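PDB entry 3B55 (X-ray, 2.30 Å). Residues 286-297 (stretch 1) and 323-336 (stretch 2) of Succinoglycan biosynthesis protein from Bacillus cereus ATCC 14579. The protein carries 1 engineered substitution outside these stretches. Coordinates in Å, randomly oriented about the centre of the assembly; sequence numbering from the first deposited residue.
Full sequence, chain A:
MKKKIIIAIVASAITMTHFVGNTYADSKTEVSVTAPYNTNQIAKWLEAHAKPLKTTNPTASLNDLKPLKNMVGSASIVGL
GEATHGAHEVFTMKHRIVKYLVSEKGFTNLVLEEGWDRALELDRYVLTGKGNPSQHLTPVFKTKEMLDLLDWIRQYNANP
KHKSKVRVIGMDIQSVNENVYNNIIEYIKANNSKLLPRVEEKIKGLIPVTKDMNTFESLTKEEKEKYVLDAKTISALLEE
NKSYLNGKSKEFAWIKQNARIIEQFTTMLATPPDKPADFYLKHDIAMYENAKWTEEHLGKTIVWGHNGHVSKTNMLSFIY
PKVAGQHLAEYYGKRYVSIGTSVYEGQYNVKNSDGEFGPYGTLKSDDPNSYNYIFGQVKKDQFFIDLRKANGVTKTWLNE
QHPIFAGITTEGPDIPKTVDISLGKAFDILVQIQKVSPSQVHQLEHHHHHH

Stretch 1 (286-297) AMYENAKWTEEH
Stretch 2 323-336: VAGQHLAEYYGKRY

Two helices of one chain cross at -45° with their N-to-C directions in the same general sense, held by a tyrosine knob at the close end and by tyrosine-to-carboxylate hydrogen bonds where they splay apart. Stretch 1 is helical throughout; stretch 2 is helical from Ala324 to Tyr332, with Val323 as N-cap. The axes approach to 8.6 Å, and the register is set by Tyr288 and Ala324, whose CA atoms lie 4.7 Å apart. Such closeness suits alanine: its methyl points toward stretch 1, with Ala324 CB 4.1 Å from Tyr288 N and 4.4 Å from CB of Met287, a selenomethionine.

Tyr288 (chi1 150°, chi2 64°) points toward stretch 2 and sits among Ala324, His327, Leu328 and Tyr331. His327 CB lies over one ring face, 3.3 Å from Tyr288 CG, while Leu328 CD2 meets the ring edge 3.6 Å from Tyr288 CD1. Leu328 (m, t) also brings CD2 to 4.5 Å from Ala291 CB, packing the buried side.

One turn on, Lys292 (chi1 t, chi2 t, chi3 92°, chi4 t) runs across a face of Tyr331 (chi1 t, chi2 -85°). Its CD and NZ each lie 3.8 Å from the Tyr331 ring centroid, giving a CH-pi contact and a cation-pi contact, so aliphatic chain and charge both use the ring.

Farther along, long side chains span the widening gap. Buried Tyr332 (chi1 m, chi2 96°) donates from OH to Glu295 OE1 at 2.7 Å, with Glu295 set t, m, -45°; exposed Tyr331 donates a weak bond from OH to Glu296 OE2, also 2.7 Å. Glu295 OE2 makes a long salt bridge, 3.9 Å, to Arg335 NH1. Between helix and 3-10 segment, Gly333 takes phi 67°, a positive value that favours glycine. The contact buries 531 Å² in total.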

# COMPACT_ATOMS: atom_id res chain seq x y z
N ALA A 286 4.52 7.97 7.98
CA ALA A 286 5.66 7.65 7.12
C ALA A 286 5.22 7.06 5.77
O ALA A 286 5.72 7.48 4.73
CB ALA A 286 6.59 6.67 7.84
N MSE A 287 4.32 6.08 5.80
CA MSE A 287 3.85 5.47 4.55
C MSE A 287 3.22 6.54 3.66
O MSE A 287 3.38 6.53 2.44
CB MSE A 287 2.81 4.37 4.82
CG MSE A 287 3.33 3.20 5.66
SE MSE A 287 2.66 1.47 5.07
CE MSE A 287 0.86 1.58 5.76
N TYR A 288 2.49 7.45 4.30
CA TYR A 288 1.83 8.57 3.62
C TYR A 288 2.87 9.44 2.95
O TYR A 288 2.73 9.79 1.78
CB TYR A 288 1.05 9.41 4.65
CG TYR A 288 0.92 10.88 4.31
CD1 TYR A 288 0.22 11.30 3.19
CD2 TYR A 288 1.50 11.85 5.14
CE1 TYR A 288 0.08 12.66 2.89
CE2 TYR A 288 1.36 13.22 4.85
CZ TYR A 288 0.65 13.61 3.72
OH TYR A 288 0.51 14.95 3.42
N GLU A 289 3.90 9.79 3.72
CA GLU A 289 4.99 10.64 3.24
C GLU A 289 5.72 10.02 2.06
O GLU A 289 6.09 10.71 1.11
CB GLU A 289 6.00 10.93 4.36
CG GLU A 289 5.44 11.72 5.54
CD GLU A 289 6.52 12.16 6.52
OE1 GLU A 289 7.62 11.56 6.51
OE2 GLU A 289 6.26 13.09 7.32
N ASN A 290 5.92 8.71 2.12
CA ASN A 290 6.62 8.01 1.05
C ASN A 290 5.77 7.94 -0.21
O ASN A 290 6.30 8.01 -1.32
CB ASN A 290 7.02 6.61 1.52
CG ASN A 290 8.07 6.67 2.63
OD1 ASN A 290 8.25 5.71 3.39
ND2 ASN A 290 8.76 7.80 2.71
N ALA A 291 4.46 7.81 -0.04
CA ALA A 291 3.54 7.76 -1.17
C ALA A 291 3.42 9.16 -1.76
O ALA A 291 3.30 9.34 -2.97
CB ALA A 291 2.19 7.26 -0.72
N LYS A 292 3.45 10.17 -0.89
CA LYS A 292 3.36 11.56 -1.34
C LYS A 292 4.63 11.95 -2.07
O LYS A 292 4.59 12.58 -3.13
CB LYS A 292 3.14 12.51 -0.15
CG LYS A 292 3.05 13.96 -0.58
CD LYS A 292 2.46 14.86 0.48
CE LYS A 292 3.53 15.47 1.36
NZ LYS A 292 2.98 16.66 2.08
N TRP A 293 5.78 11.58 -1.51
CA TRP A 293 7.06 11.88 -2.14
C TRP A 293 7.10 11.34 -3.59
O TRP A 293 7.58 12.01 -4.50
CB TRP A 293 8.19 11.25 -1.32
CG TRP A 293 9.54 11.49 -1.92
CD1 TRP A 293 10.37 12.55 -1.67
CD2 TRP A 293 10.16 10.72 -2.94
NE1 TRP A 293 11.47 12.48 -2.48
CE2 TRP A 293 11.37 11.37 -3.28
CE3 TRP A 293 9.82 9.55 -3.62
CZ2 TRP A 293 12.24 10.89 -4.26
CZ3 TRP A 293 10.69 9.06 -4.61
CH2 TRP A 293 11.88 9.73 -4.92
N THR A 294 6.59 10.12 -3.79
CA THR A 294 6.57 9.49 -5.11
C THR A 294 5.78 10.31 -6.13
O THR A 294 6.26 10.62 -7.20
CB THR A 294 5.98 8.08 -5.03
OG1 THR A 294 6.73 7.30 -4.10
CG2 THR A 294 6.03 7.40 -6.40
N GLU A 295 4.53 10.62 -5.78
CA GLU A 295 3.66 11.40 -6.65
C GLU A 295 4.29 12.78 -6.94
O GLU A 295 4.32 13.24 -8.08
CB GLU A 295 2.29 11.57 -5.97
CG GLU A 295 1.19 12.23 -6.80
CD GLU A 295 1.41 13.73 -7.00
OE1 GLU A 295 1.74 14.41 -6.01
OE2 GLU A 295 1.24 14.22 -8.14
N GLU A 296 4.80 13.43 -5.90
CA GLU A 296 5.39 14.75 -6.07
C GLU A 296 6.67 14.77 -6.90
O GLU A 296 6.92 15.73 -7.62
CB GLU A 296 5.63 15.41 -4.70
CG GLU A 296 4.37 15.57 -3.87
CD GLU A 296 4.53 16.61 -2.75
OE1 GLU A 296 5.44 16.45 -1.91
OE2 GLU A 296 3.73 17.57 -2.72
N HIS A 297 7.48 13.72 -6.80
CA HIS A 297 8.73 13.68 -7.56
C HIS A 297 8.72 12.81 -8.80
O HIS A 297 9.46 13.08 -9.74
CB HIS A 297 9.89 13.23 -6.67
CG HIS A 297 10.19 14.17 -5.55
ND1 HIS A 297 9.36 14.32 -4.45
CD2 HIS A 297 11.21 15.04 -5.36
CE1 HIS A 297 9.86 15.24 -3.65
NE2 HIS A 297 10.98 15.70 -4.18
N VAL A 323 -4.70 6.65 9.60
CA VAL A 323 -4.07 5.82 8.58
C VAL A 323 -3.63 6.65 7.38
O VAL A 323 -4.12 7.76 7.15
CB VAL A 323 -5.03 4.72 8.09
CG1 VAL A 323 -5.08 3.59 9.12
CG2 VAL A 323 -6.40 5.29 7.88
N ALA A 324 -2.70 6.10 6.60
CA ALA A 324 -2.14 6.78 5.44
C ALA A 324 -3.18 7.43 4.54
O ALA A 324 -2.99 8.55 4.07
CB ALA A 324 -1.30 5.80 4.63
N GLY A 325 -4.28 6.72 4.31
CA GLY A 325 -5.35 7.21 3.46
C GLY A 325 -6.00 8.49 3.93
O GLY A 325 -6.51 9.26 3.11
N GLN A 326 -6.00 8.75 5.24
CA GLN A 326 -6.60 9.99 5.73
C GLN A 326 -5.66 11.17 5.47
O GLN A 326 -6.12 12.27 5.17
CB GLN A 326 -6.89 9.89 7.23
CG GLN A 326 -8.01 8.93 7.56
CD GLN A 326 -8.08 8.64 9.03
OE1 GLN A 326 -8.87 9.24 9.76
NE2 GLN A 326 -7.24 7.73 9.49
N HIS A 327 -4.36 10.92 5.57
CA HIS A 327 -3.37 11.97 5.33
C HIS A 327 -3.39 12.29 3.85
O HIS A 327 -3.29 13.45 3.47
CB HIS A 327 -1.96 11.49 5.72
CG HIS A 327 -1.85 10.97 7.11
ND1 HIS A 327 -2.20 11.71 8.22
CD2 HIS A 327 -1.38 9.78 7.58
CE1 HIS A 327 -1.95 11.01 9.31
NE2 HIS A 327 -1.45 9.84 8.95
N LEU A 328 -3.49 11.26 3.02
CA LEU A 328 -3.53 11.46 1.58
C LEU A 328 -4.75 12.26 1.14
O LEU A 328 -4.62 13.24 0.42
CB LEU A 328 -3.50 10.11 0.86
CG LEU A 328 -2.15 9.39 0.90
CD1 LEU A 328 -2.33 7.94 0.44
CD2 LEU A 328 -1.15 10.12 0.02
N ALA A 329 -5.94 11.85 1.57
CA ALA A 329 -7.16 12.57 1.21
C ALA A 329 -7.07 14.02 1.70
O ALA A 329 -7.44 14.96 0.99
CB ALA A 329 -8.39 11.90 1.82
N GLU A 330 -6.57 14.17 2.92
CA GLU A 330 -6.41 15.47 3.56
C GLU A 330 -5.47 16.40 2.79
O GLU A 330 -5.68 17.61 2.74
CB GLU A 330 -5.92 15.25 5.00
CG GLU A 330 -5.54 16.51 5.77
CD GLU A 330 -5.36 16.23 7.26
OE1 GLU A 330 -4.84 15.14 7.60
OE2 GLU A 330 -5.74 17.10 8.08
N TYR A 331 -4.43 15.84 2.19
CA TYR A 331 -3.49 16.67 1.45
C TYR A 331 -3.89 16.84 -0.02
O TYR A 331 -3.80 17.93 -0.57
CB TYR A 331 -2.08 16.10 1.55
CG TYR A 331 -1.05 16.87 0.75
CD1 TYR A 331 -0.84 16.59 -0.60
CD2 TYR A 331 -0.29 17.88 1.34
CE1 TYR A 331 0.09 17.30 -1.35
CE2 TYR A 331 0.66 18.59 0.60
CZ TYR A 331 0.84 18.30 -0.75
OH TYR A 331 1.75 19.00 -1.50
N TYR A 332 -4.36 15.76 -0.64
CA TYR A 332 -4.73 15.84 -2.05
C TYR A 332 -6.15 16.26 -2.37
O TYR A 332 -6.41 16.86 -3.41
CB TYR A 332 -4.43 14.51 -2.75
CG TYR A 332 -2.95 14.24 -2.95
CD1 TYR A 332 -2.23 13.46 -2.05
CD2 TYR A 332 -2.27 14.80 -4.03
CE1 TYR A 332 -0.87 13.24 -2.22
CE2 TYR A 332 -0.92 14.59 -4.21
CZ TYR A 332 -0.22 13.82 -3.31
OH TYR A 332 1.13 13.64 -3.48
N GLY A 333 -7.08 15.95 -1.48
CA GLY A 333 -8.45 16.33 -1.76
C GLY A 333 -8.95 15.54 -2.96
O GLY A 333 -8.84 14.31 -2.97
N LYS A 334 -9.48 16.22 -3.97
CA LYS A 334 -10.00 15.51 -5.13
C LYS A 334 -8.89 14.93 -6.00
O LYS A 334 -9.17 14.26 -6.99
CB LYS A 334 -10.88 16.44 -5.98
CG LYS A 334 -10.12 17.56 -6.64
CD LYS A 334 -11.06 18.55 -7.31
CE LYS A 334 -10.28 19.67 -7.99
NZ LYS A 334 -11.18 20.72 -8.53
N ARG A 335 -7.64 15.19 -5.65
CA ARG A 335 -6.55 14.64 -6.45
C ARG A 335 -6.22 13.20 -6.08
O ARG A 335 -5.50 12.52 -6.80
CB ARG A 335 -5.31 15.53 -6.37
CG ARG A 335 -5.46 16.82 -7.18
CD ARG A 335 -4.10 17.37 -7.59
NE ARG A 335 -3.32 17.79 -6.43
CZ ARG A 335 -2.01 17.60 -6.30
NH1 ARG A 335 -1.34 16.98 -7.27
NH2 ARG A 335 -1.39 18.02 -5.21
N TYR A 336 -6.75 12.75 -4.94
CA TYR A 336 -6.55 11.38 -4.49
C TYR A 336 -7.86 10.64 -4.66
O TYR A 336 -8.89 11.08 -4.15
CB TYR A 336 -6.15 11.34 -3.01
CG TYR A 336 -6.05 9.95 -2.42
CD1 TYR A 336 -5.22 8.98 -3.00
CD2 TYR A 336 -6.77 9.59 -1.28
CE1 TYR A 336 -5.12 7.71 -2.47
CE2 TYR A 336 -6.68 8.31 -0.74
CZ TYR A 336 -5.84 7.38 -1.34
OH TYR A 336 -5.73 6.11 -0.82
O HOH W 1 -2.16 15.24 5.36